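Local coordinates for protein putative NADH dehydrogenase/NAD(P)H nitroreductase (Parabacteroides distasonis, PDB 3M5K) that binds flavin mononucleotide as a homodimer of the nitroreductase family and probably acts as an NAD(P)H-dependent oxidoreductase, at residues R48-F52 with D97-A101; R58-D62 with L74-A80; A116-Y122 with M142-P148. The contacts are given in a common frame with arbitrary orientation. Residue numbers count along the deposited sequence, not the author numbering.

Contact 1: R48-F52 with D97-A101; sequences RPWEF and DCSAA
The 48-52 segment leaves a turn and becomes a strand at Trp50, while 97-101 is wholly helical. Arg48 carries left-handed backbone angles (60/57), Pro49 is still in loop conformation (-85/16), and Trp50 to Phe52 are extended; on the helix, Ala101 N bonds Asp97 O at 2.9 Å. The axes of strand 50-52 and helix 97-101 pass 9.4 Å apart at a signed angle of -43°, running in broadly the same direction. The nearest CA pairs are Trp50 with Cys98 (6.0 Å) and Pro49 with Asp97 (7.4 Å). This is the outermost strand, within this chain, of the antiparallel nitroreductase sheet, packed on helix 94-111; at Phe52 the sheet continues, through a parallel pairing, into the second subunit.

Trp50 points at the helix with chi1 in p (41°) and chi2 of 64°, which lays its six-membered ring beside the turn from Asp97 to Ala101: CZ3 is 3.9 Å from Asp97 CB and CE3 4.2 Å from Ala101 CB. Its own CB rests 3.9 Å from Cys98 SG. Phe52, chi1 m, has its CB sideways, but its ring reaches the helix, CZ lying 4.2 Å from Ala101 CB; the small alanine thus lies within reach of both aromatic rings. Asp97, also m, directs OD2 to within 3.0 Å of Pro49 CD, yet its carboxylate is held by Ser43 OG and Ser44 N and touches an FMN, so Asp97, near the N-terminal end of helix 94-111, lines an FMN pocket. Arg48 and Glu51 point away, Glu51 OE1 bonding His168 NE2 of the second subunit.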
loop_
_atom_site.group_PDB
_atom_site.type_symbol
_atom_site.label_atom_id
_atom_site.label_comp_id
_atom_site.label_asym_id
_atom_site.label_seq_id
_atom_site.Cartn_x
_atom_site.Cartn_y
_atom_site.Cartn_z
ATOM N N ARG A 48 -1.885 -13.643 -4.123
ATOM C CA ARG A 48 -2.272 -13.473 -2.731
ATOM C C ARG A 48 -1.209 -14.013 -1.754
ATOM O O ARG A 48 -1.495 -14.893 -0.902
ATOM C CB ARG A 48 -3.640 -14.072 -2.455
ATOM C CG ARG A 48 -4.707 -13.616 -3.466
ATOM C CD ARG A 48 -6.031 -14.243 -3.216
ATOM N NE ARG A 48 -6.924 -13.924 -4.327
ATOM C CZ ARG A 48 -8.176 -14.341 -4.426
ATOM N NH1 ARG A 48 -8.733 -15.075 -3.464
ATOM N NH2 ARG A 48 -8.885 -14.000 -5.488
ATOM N N PRO A 49 0.002 -13.489 -1.875
ATOM C CA PRO A 49 1.136 -14.102 -1.168
ATOM C C PRO A 49 1.338 -13.658 0.285
ATOM O O PRO A 49 2.397 -13.883 0.851
ATOM C CB PRO A 49 2.320 -13.686 -2.030
ATOM C CG PRO A 49 1.928 -12.282 -2.463
ATOM C CD PRO A 49 0.434 -12.344 -2.714
ATOM N N TRP A 50 0.335 -13.035 0.874
ATOM C CA TRP A 50 0.427 -12.508 2.210
ATOM C C TRP A 50 0.075 -13.550 3.298
ATOM O O TRP A 50 -0.684 -14.488 3.071
ATOM C CB TRP A 50 -0.460 -11.282 2.352
ATOM C CG TRP A 50 -1.821 -11.430 1.670
ATOM C CD1 TRP A 50 -2.809 -12.306 1.978
ATOM C CD2 TRP A 50 -2.266 -10.708 0.517
ATOM N NE1 TRP A 50 -3.872 -12.150 1.111
ATOM C CE2 TRP A 50 -3.549 -11.170 0.204
ATOM C CE3 TRP A 50 -1.702 -9.694 -0.268
ATOM C CZ2 TRP A 50 -4.290 -10.638 -0.846
ATOM C CZ3 TRP A 50 -2.445 -9.176 -1.317
ATOM C CH2 TRP A 50 -3.721 -9.643 -1.577
ATOM N N GLU A 51 0.646 -13.333 4.472
ATOM C CA GLU A 51 0.390 -14.129 5.694
ATOM C C GLU A 51 0.403 -13.122 6.835
ATOM O O GLU A 51 1.285 -12.262 6.889
ATOM C CB GLU A 51 1.480 -15.179 5.925
ATOM C CG GLU A 51 1.649 -16.205 4.812
ATOM C CD GLU A 51 0.545 -17.253 4.763
ATOM O OE1 GLU A 51 -0.222 -17.381 5.747
ATOM O OE2 GLU A 51 0.447 -17.934 3.722
ATOM N N PHE A 52 -0.570 -13.226 7.742
ATOM C CA PHE A 52 -0.731 -12.317 8.841
ATOM C C PHE A 52 -0.524 -13.036 10.177
ATOM O O PHE A 52 -1.197 -14.047 10.464
ATOM C CB PHE A 52 -2.142 -11.734 8.823
ATOM C CG PHE A 52 -2.421 -10.917 7.583
ATOM C CD1 PHE A 52 -2.851 -11.546 6.422
ATOM C CD2 PHE A 52 -2.200 -9.551 7.574
ATOM C CE1 PHE A 52 -3.087 -10.812 5.252
ATOM C CE2 PHE A 52 -2.432 -8.773 6.366
ATOM C CZ PHE A 52 -2.885 -9.417 5.239
ATOM N N ASP A 97 2.541 -6.331 -3.094
ATOM C CA ASP A 97 1.260 -6.811 -2.612
ATOM C C ASP A 97 1.123 -6.579 -1.119
ATOM O O ASP A 97 0.073 -6.124 -0.631
ATOM C CB ASP A 97 1.079 -8.312 -2.839
ATOM C CG ASP A 97 1.054 -8.739 -4.323
ATOM O OD1 ASP A 97 1.244 -7.935 -5.276
ATOM O OD2 ASP A 97 0.848 -9.949 -4.515
ATOM N N CYS A 98 2.161 -6.959 -0.360
ATOM C CA CYS A 98 2.084 -6.872 1.094
ATOM C C CYS A 98 2.153 -5.449 1.625
ATOM O O CYS A 98 1.623 -5.152 2.701
ATOM C CB CYS A 98 3.165 -7.753 1.754
ATOM S SG CYS A 98 2.937 -9.527 1.522
ATOM N N SER A 99 2.780 -4.553 0.865
ATOM C CA SER A 99 2.749 -3.130 1.189
ATOM C C SER A 99 1.343 -2.549 0.974
ATOM O O SER A 99 0.859 -1.781 1.787
ATOM C CB SER A 99 3.791 -2.364 0.343
ATOM O OG SER A 99 5.147 -2.666 0.706
ATOM N N ALA A 100 0.677 -2.945 -0.108
ATOM C CA ALA A 100 -0.730 -2.566 -0.348
ATOM C C ALA A 100 -1.661 -3.136 0.746
ATOM O O ALA A 100 -2.539 -2.457 1.246
ATOM C CB ALA A 100 -1.184 -3.008 -1.732
ATOM N N ALA A 101 -1.459 -4.393 1.123
ATOM C CA ALA A 101 -2.204 -4.999 2.224
ATOM C C ALA A 101 -2.021 -4.217 3.522
ATOM O O ALA A 101 -3.001 -3.947 4.260
ATOM C CB ALA A 101 -1.746 -6.472 2.401
#

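Contact 2: R58-D62 with L74-A80; sequences RKALD and LKETRQA
Arg58 carries the polar link: its NH1 donates to Thr77 O at 2.9 Å (165°), and NH2 adds weak bonds to Leu74 O (3.0 Å) and Thr77 O (3.4 Å), both oxygens lying near the guanidinium plane. Chi1 t, chi2 p and chi3 near -92° fold the arm along its helix, where Asp62, one turn on, forms a salt bridge (Arg58 NH2 to Asp62 OD1, 2.9 Å) and also accepts from Arg58 NE at OD1 (3.0 Å). A water donates to Asp62 OD1 (2.9 Å) and Lys75 O (2.8 Å).

The first turn of helix 58-67 is thereby fastened to the 3-10 turn at 74-75 and the entry to strand 79-86, where Thr77 is extended (-132/160) and Arg78 turns out of that conformation (-96/-9); strand 50-55 lies next in the sheet. CA atoms are 5.1 Å apart for Asp62 and Lys75, and 5.7 Å for Leu61 and Leu74.

Beside these polar groups Leu61 (m, t) packs against 74-80, its CD2 4.0 Å from Leu74 CD2 and 3.9 Å from Ala80 CB, its CD1 3.7 Å from Thr77 O.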
loop_
_atom_site.group_PDB
_atom_site.type_symbol
_atom_site.label_atom_id
_atom_site.label_comp_id
_atom_site.label_asym_id
_atom_site.label_seq_id
_atom_site.Cartn_x
_atom_site.Cartn_y
_atom_site.Cartn_z
ATOM N N ARG A 58 2.937 -11.928 25.450
ATOM C CA ARG A 58 3.724 -10.892 26.133
ATOM C C ARG A 58 5.225 -11.054 25.976
ATOM O O ARG A 58 5.939 -10.100 25.663
ATOM C CB ARG A 58 3.335 -10.900 27.624
ATOM C CG ARG A 58 3.967 -9.802 28.471
ATOM C CD ARG A 58 3.340 -8.492 28.158
ATOM N NE ARG A 58 4.042 -7.770 27.105
ATOM C CZ ARG A 58 3.451 -6.961 26.226
ATOM N NH1 ARG A 58 2.132 -6.806 26.205
ATOM N NH2 ARG A 58 4.179 -6.305 25.359
ATOM N N LYS A 59 5.716 -12.277 26.172
ATOM C CA LYS A 59 7.135 -12.553 26.044
ATOM C C LYS A 59 7.635 -12.233 24.612
ATOM O O LYS A 59 8.678 -11.601 24.445
ATOM C CB LYS A 59 7.438 -13.998 26.467
ATOM C CG LYS A 59 8.891 -14.347 26.474
ATOM C CD LYS A 59 9.609 -13.747 27.667
ATOM C CE LYS A 59 11.102 -14.091 27.621
ATOM N NZ LYS A 59 11.909 -13.253 28.538
ATOM N N ALA A 60 6.892 -12.671 23.587
ATOM C CA ALA A 60 7.320 -12.419 22.196
ATOM C C ALA A 60 7.317 -10.917 21.892
ATOM O O ALA A 60 8.241 -10.388 21.258
ATOM C CB ALA A 60 6.425 -13.208 21.180
ATOM N N LEU A 61 6.285 -10.225 22.351
ATOM C CA LEU A 61 6.153 -8.788 22.097
ATOM C C LEU A 61 7.297 -8.022 22.749
ATOM O O LEU A 61 7.948 -7.155 22.122
ATOM C CB LEU A 61 4.812 -8.245 22.570
ATOM C CG LEU A 61 3.529 -8.587 21.797
ATOM C CD1 LEU A 61 2.268 -8.197 22.604
ATOM C CD2 LEU A 61 3.559 -7.965 20.364
ATOM N N ASP A 62 7.570 -8.375 23.999
ATOM C CA ASP A 62 8.675 -7.743 24.734
ATOM C C ASP A 62 10.062 -8.066 24.153
ATOM O O ASP A 62 10.896 -7.205 24.122
ATOM C CB ASP A 62 8.644 -8.177 26.199
ATOM C CG ASP A 62 7.472 -7.606 26.973
ATOM O OD1 ASP A 62 6.799 -6.682 26.510
ATOM O OD2 ASP A 62 7.231 -8.129 28.092
ATOM N N LEU A 74 6.281 -1.798 21.089
ATOM C CA LEU A 74 5.761 -3.166 21.231
ATOM C C LEU A 74 5.618 -3.565 22.717
ATOM O O LEU A 74 4.783 -4.388 23.066
ATOM C CB LEU A 74 6.641 -4.186 20.502
ATOM C CG LEU A 74 6.471 -4.183 18.981
ATOM C CD1 LEU A 74 7.581 -5.001 18.306
ATOM C CD2 LEU A 74 5.080 -4.692 18.602
ATOM N N LYS A 75 6.453 -2.977 23.574
ATOM C CA LYS A 75 6.369 -3.227 25.029
ATOM C C LYS A 75 5.108 -2.643 25.640
ATOM O O LYS A 75 4.683 -3.083 26.716
ATOM C CB LYS A 75 7.593 -2.648 25.738
ATOM C CG LYS A 75 8.265 -3.662 26.607
ATOM C CD LYS A 75 9.637 -3.227 27.064
ATOM C CE LYS A 75 10.591 -4.423 27.111
ATOM N NZ LYS A 75 11.916 -3.970 27.611
ATOM N N GLU A 76 4.516 -1.663 24.950
ATOM C CA GLU A 76 3.381 -0.900 25.436
ATOM C C GLU A 76 2.064 -1.184 24.711
ATOM O O GLU A 76 1.140 -0.383 24.782
ATOM C CB GLU A 76 3.688 0.603 25.344
ATOM C CG GLU A 76 5.053 1.004 25.923
ATOM C CD GLU A 76 5.239 0.577 27.383
ATOM O OE1 GLU A 76 4.224 0.421 28.115
ATOM O OE2 GLU A 76 6.414 0.392 27.804
ATOM N N THR A 77 1.971 -2.326 24.031
ATOM C CA THR A 77 0.706 -2.754 23.463
ATOM C C THR A 77 0.439 -4.197 23.806
ATOM O O THR A 77 1.364 -4.929 24.125
ATOM C CB THR A 77 0.696 -2.581 21.907
ATOM O OG1 THR A 77 -0.574 -3.010 21.395
ATOM C CG2 THR A 77 1.858 -3.357 21.236
ATOM N N ARG A 78 -0.829 -4.600 23.728
ATOM C CA ARG A 78 -1.206 -5.976 23.977
ATOM C C ARG A 78 -1.302 -6.763 22.681
ATOM O O ARG A 78 -1.467 -7.977 22.709
ATOM C CB ARG A 78 -2.541 -6.038 24.729
ATOM C CG ARG A 78 -2.487 -5.441 26.136
ATOM C CD ARG A 78 -3.812 -5.575 26.840
ATOM N NE ARG A 78 -3.730 -5.080 28.220
ATOM C CZ ARG A 78 -3.181 -5.747 29.242
ATOM N NH1 ARG A 78 -2.673 -6.972 29.088
ATOM N NH2 ARG A 78 -3.157 -5.191 30.450
ATOM N N GLN A 79 -1.223 -6.080 21.538
ATOM C CA GLN A 79 -1.367 -6.765 20.261
ATOM C C GLN A 79 -0.646 -6.048 19.114
ATOM O O GLN A 79 -0.589 -4.807 19.043
ATOM C CB GLN A 79 -2.852 -6.987 19.889
ATOM C CG GLN A 79 -3.679 -5.696 19.767
ATOM C CD GLN A 79 -4.144 -5.171 21.105
ATOM O OE1 GLN A 79 -4.812 -5.898 21.837
ATOM N NE2 GLN A 79 -3.813 -3.920 21.434
ATOM N N ALA A 80 -0.101 -6.868 18.227
ATOM C CA ALA A 80 0.527 -6.398 16.997
ATOM C C ALA A 80 0.229 -7.400 15.898
ATOM O O ALA A 80 0.055 -8.595 16.149
ATOM C CB ALA A 80 2.038 -6.247 17.185
HETATM O O HOH W 1 5.671 -4.933 28.524
#

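Contact 3: A116-Y122 with M142-P148; sequences AVWTAVY and MPLNVIP. With FMN (flavin mononucleotide), chain C.
Two antiparallel segments pair here at the flavin-bearing edge of the nitroreductase sheet, 116-122 lying on the outermost strand of this chain and 142-148 on its inner neighbour. Their end-to-end directions differ by 158°. Thr119 and Val146 form the hydrogen-bonded pair (Thr119 N to Val146 O 3.0 Å, Val146 N to Thr119 O 2.9 Å), and Thr119 OG1, chi1 p, also donates to Val146 O at 2.7 Å. Ala120 faces Asn145 as a non-hydrogen-bonded pair. Beyond it Val121 N reaches Leu144 O (3.0 Å) and Tyr122 N reaches Pro143 O (3.2 Å), with Leu144 in a helical backbone conformation (-82/-45). At the other end Val117 N makes only a weak bond to Pro148 O (3.5 Å), and Val117 O meets Ile147 CA at 3.3 Å in a CA-H...O contact.

Ala120 N donates to FMN O4 (3.3 Å) and lies 3.2 Å from FMN N5. Trp118, chi1 t, sets one indole face toward FMN C7 and the other toward Asn145 ND2, which bonds Ser102 OG; a water joins Trp118 NE1 (2.9 Å) to Leu144 O (2.8 Å). Val121 CG2 packs on Val146 CG2 (3.7 Å), and Tyr122 CD2 on Leu144 CD1 (4.0 Å).

Strand 79-86 flanks 142-148 on its other edge; helix 94-111 meets Trp118 and Leu144, while helix 125-135 packs on Val121 and Pro143.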
loop_
_atom_site.group_PDB
_atom_site.type_symbol
_atom_site.label_atom_id
_atom_site.label_comp_id
_atom_site.label_asym_id
_atom_site.label_seq_id
_atom_site.Cartn_x
_atom_site.Cartn_y
_atom_site.Cartn_z
ATOM N N ALA A 116 -2.341 2.745 14.922
ATOM C CA ALA A 116 -1.378 1.784 14.420
ATOM C C ALA A 116 -0.188 2.505 13.795
ATOM O O ALA A 116 -0.256 3.724 13.433
ATOM C CB ALA A 116 -2.081 0.811 13.372
ATOM N N VAL A 117 0.909 1.764 13.669
ATOM C CA VAL A 117 2.116 2.264 13.042
ATOM C C VAL A 117 2.814 1.128 12.328
ATOM O O VAL A 117 2.931 0.016 12.852
ATOM C CB VAL A 117 3.113 2.933 14.043
ATOM C CG1 VAL A 117 3.524 1.938 15.173
ATOM C CG2 VAL A 117 4.349 3.536 13.272
ATOM N N TRP A 118 3.229 1.406 11.099
ATOM C CA TRP A 118 4.032 0.477 10.303
ATOM C C TRP A 118 5.491 0.581 10.777
ATOM O O TRP A 118 6.105 1.639 10.637
ATOM C CB TRP A 118 3.898 0.885 8.845
ATOM C CG TRP A 118 4.697 0.137 7.820
ATOM C CD1 TRP A 118 5.965 -0.405 7.943
ATOM C CD2 TRP A 118 4.312 -0.047 6.458
ATOM N NE1 TRP A 118 6.351 -0.948 6.747
ATOM C CE2 TRP A 118 5.353 -0.739 5.819
ATOM C CE3 TRP A 118 3.167 0.311 5.721
ATOM C CZ2 TRP A 118 5.289 -1.096 4.454
ATOM C CZ3 TRP A 118 3.113 -0.040 4.353
ATOM C CH2 TRP A 118 4.169 -0.724 3.755
ATOM N N THR A 119 6.024 -0.489 11.357
ATOM C CA THR A 119 7.450 -0.535 11.728
ATOM C C THR A 119 8.146 -1.534 10.826
ATOM O O THR A 119 7.699 -2.673 10.675
ATOM C CB THR A 119 7.720 -0.799 13.239
ATOM O OG1 THR A 119 7.493 -2.173 13.586
ATOM C CG2 THR A 119 6.819 0.150 14.115
ATOM N N ALA A 120 9.246 -1.102 10.235
ATOM C CA ALA A 120 9.903 -1.897 9.201
ATOM C C ALA A 120 10.586 -3.130 9.763
ATOM O O ALA A 120 11.157 -3.081 10.855
ATOM C CB ALA A 120 10.929 -1.050 8.434
ATOM N N VAL A 121 10.545 -4.230 9.006
ATOM C CA VAL A 121 11.391 -5.388 9.268
ATOM C C VAL A 121 12.314 -5.585 8.054
ATOM O O VAL A 121 13.452 -5.102 8.031
ATOM C CB VAL A 121 10.543 -6.623 9.680
ATOM C CG1 VAL A 121 11.426 -7.824 9.928
ATOM C CG2 VAL A 121 9.687 -6.294 10.917
ATOM N N TYR A 122 11.790 -6.187 6.990
ATOM C CA TYR A 122 12.398 -6.116 5.686
ATOM C C TYR A 122 12.607 -4.630 5.309
ATOM O O TYR A 122 11.732 -3.789 5.606
ATOM C CB TYR A 122 11.470 -6.808 4.645
ATOM C CG TYR A 122 11.921 -6.691 3.199
ATOM C CD1 TYR A 122 12.673 -7.698 2.601
ATOM C CD2 TYR A 122 11.537 -5.604 2.410
ATOM C CE1 TYR A 122 13.056 -7.621 1.254
ATOM C CE2 TYR A 122 11.900 -5.520 1.101
ATOM C CZ TYR A 122 12.665 -6.519 0.517
ATOM O OH TYR A 122 13.041 -6.402 -0.807
HETATM N N MSE A 142 8.758 -14.158 4.513
HETATM C CA MSE A 142 9.524 -12.938 4.841
HETATM C C MSE A 142 8.657 -11.935 5.583
HETATM O O MSE A 142 7.642 -11.477 5.061
HETATM C CB MSE A 142 10.045 -12.280 3.565
HETATM C CG MSE A 142 10.806 -10.976 3.784
HETATM SE SE MSE A 142 12.347 -11.172 4.964
HETATM C CE MSE A 142 13.141 -12.687 3.971
ATOM N N PRO A 143 9.063 -11.557 6.804
ATOM C CA PRO A 143 8.316 -10.490 7.471
ATOM C C PRO A 143 8.587 -9.082 6.907
ATOM O O PRO A 143 9.749 -8.646 6.820
ATOM C CB PRO A 143 8.778 -10.591 8.928
ATOM C CG PRO A 143 10.213 -11.141 8.808
ATOM C CD PRO A 143 10.165 -12.094 7.662
ATOM N N LEU A 144 7.502 -8.402 6.495
ATOM C CA LEU A 144 7.618 -7.066 5.923
ATOM C C LEU A 144 7.733 -6.034 7.052
ATOM O O LEU A 144 8.526 -5.101 6.984
ATOM C CB LEU A 144 6.405 -6.699 5.049
ATOM C CG LEU A 144 6.480 -5.283 4.421
ATOM C CD1 LEU A 144 7.766 -5.106 3.539
ATOM C CD2 LEU A 144 5.175 -5.053 3.592
ATOM N N ASN A 145 6.890 -6.199 8.054
ATOM C CA ASN A 145 6.720 -5.179 9.106
ATOM C C ASN A 145 6.158 -5.769 10.388
ATOM O O ASN A 145 5.703 -6.896 10.401
ATOM C CB ASN A 145 5.847 -4.009 8.594
ATOM C CG ASN A 145 4.505 -4.459 8.027
ATOM O OD1 ASN A 145 3.912 -5.438 8.489
ATOM N ND2 ASN A 145 4.031 -3.757 6.992
ATOM N N VAL A 146 6.216 -4.990 11.469
ATOM C CA VAL A 146 5.400 -5.229 12.641
ATOM C C VAL A 146 4.500 -4.029 12.819
ATOM O O VAL A 146 4.961 -2.874 12.818
ATOM C CB VAL A 146 6.252 -5.478 13.956
ATOM C CG1 VAL A 146 5.293 -5.818 15.141
ATOM C CG2 VAL A 146 7.344 -6.557 13.716
ATOM N N ILE A 147 3.218 -4.284 12.991
ATOM C CA ILE A 147 2.230 -3.201 13.131
ATOM C C ILE A 147 1.560 -3.320 14.512
ATOM O O ILE A 147 0.608 -4.064 14.682
ATOM C CB ILE A 147 1.133 -3.214 11.994
ATOM C CG1 ILE A 147 1.810 -3.209 10.592
ATOM C CG2 ILE A 147 0.156 -2.047 12.167
ATOM C CD1 ILE A 147 0.854 -3.256 9.408
ATOM N N PRO A 148 2.091 -2.577 15.493
ATOM C CA PRO A 148 1.368 -2.505 16.758
ATOM C C PRO A 148 0.038 -1.800 16.527
ATOM O O PRO A 148 -0.061 -0.890 15.690
ATOM C CB PRO A 148 2.276 -1.686 17.670
ATOM C CG PRO A 148 3.564 -1.487 16.933
ATOM C CD PRO A 148 3.319 -1.772 15.483
HETATM N N1 FMN C . 7.807 4.097 12.257
HETATM C C2 FMN C . 8.487 3.637 13.377
HETATM O O2 FMN C . 8.252 4.089 14.504
HETATM N N3 FMN C . 9.439 2.651 13.246
HETATM C C4 FMN C . 9.794 2.106 12.031
HETATM O O4 FMN C . 10.645 1.231 12.018
HETATM C C4A FMN C . 9.132 2.566 10.879
HETATM N N5 FMN C . 9.467 2.077 9.611
HETATM C C5A FMN C . 8.645 2.410 8.538
HETATM C C6 FMN C . 8.857 1.763 7.324
HETATM C C7 FMN C . 8.044 2.003 6.212
HETATM C C7M FMN C . 8.399 1.190 4.957
HETATM C C8 FMN C . 6.952 2.935 6.321
HETATM C C8M FMN C . 5.992 3.273 5.196
HETATM C C9 FMN C . 6.754 3.583 7.527
HETATM C C9A FMN C . 7.594 3.339 8.670
HETATM N N10 FMN C . 7.425 4.015 9.912
HETATM C C10 FMN C . 8.130 3.567 11.019
HETATM C "C1'" FMN C . 6.397 5.094 10.136
HETATM C "C2'" FMN C . 6.922 6.415 9.555
HETATM O "O2'" FMN C . 7.831 7.036 10.456
HETATM C "C3'" FMN C . 5.760 7.373 9.241
HETATM O "O3'" FMN C . 4.874 6.816 8.282
HETATM C "C4'" FMN C . 6.234 8.760 8.820
HETATM O "O4'" FMN C . 6.941 9.420 9.882
HETATM C "C5'" FMN C . 5.045 9.601 8.355
HETATM O "O5'" FMN C . 4.132 9.815 9.418
HETATM P P FMN C . 2.583 9.370 9.363
HETATM O O1P FMN C . 1.951 10.106 8.188
HETATM O O2P FMN C . 2.454 7.848 9.249
HETATM O O3P FMN C . 1.982 9.783 10.677
HETATM O O HOH W 2 8.668 -2.522 5.860
#

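All three contacts are built on one antiparallel sheet, ordered 50-55, 79-86, 141-150, 115-120. Contacts 1 and 2, 22 Å apart between centres, lie on opposite sides of the chain's centre and do not touch; contact 2 is nested in the loop that contact 1 closes. Contact 3 touches both: Leu144 CD2 is 3.6 Å from Cys98 C of contact 1, and Leu74 CD2 of contact 2 is 3.6 Å from Val146 CG1. Contact 3 bears directly on one isoalloxazine, whereas Asp97 of contact 1 touches the dimer's other FMN, and contact 2 stands back, its Leu74 side chain about 9 Å from the nearest flavin atoms. Contacts 1 and 3 also meet the second subunit.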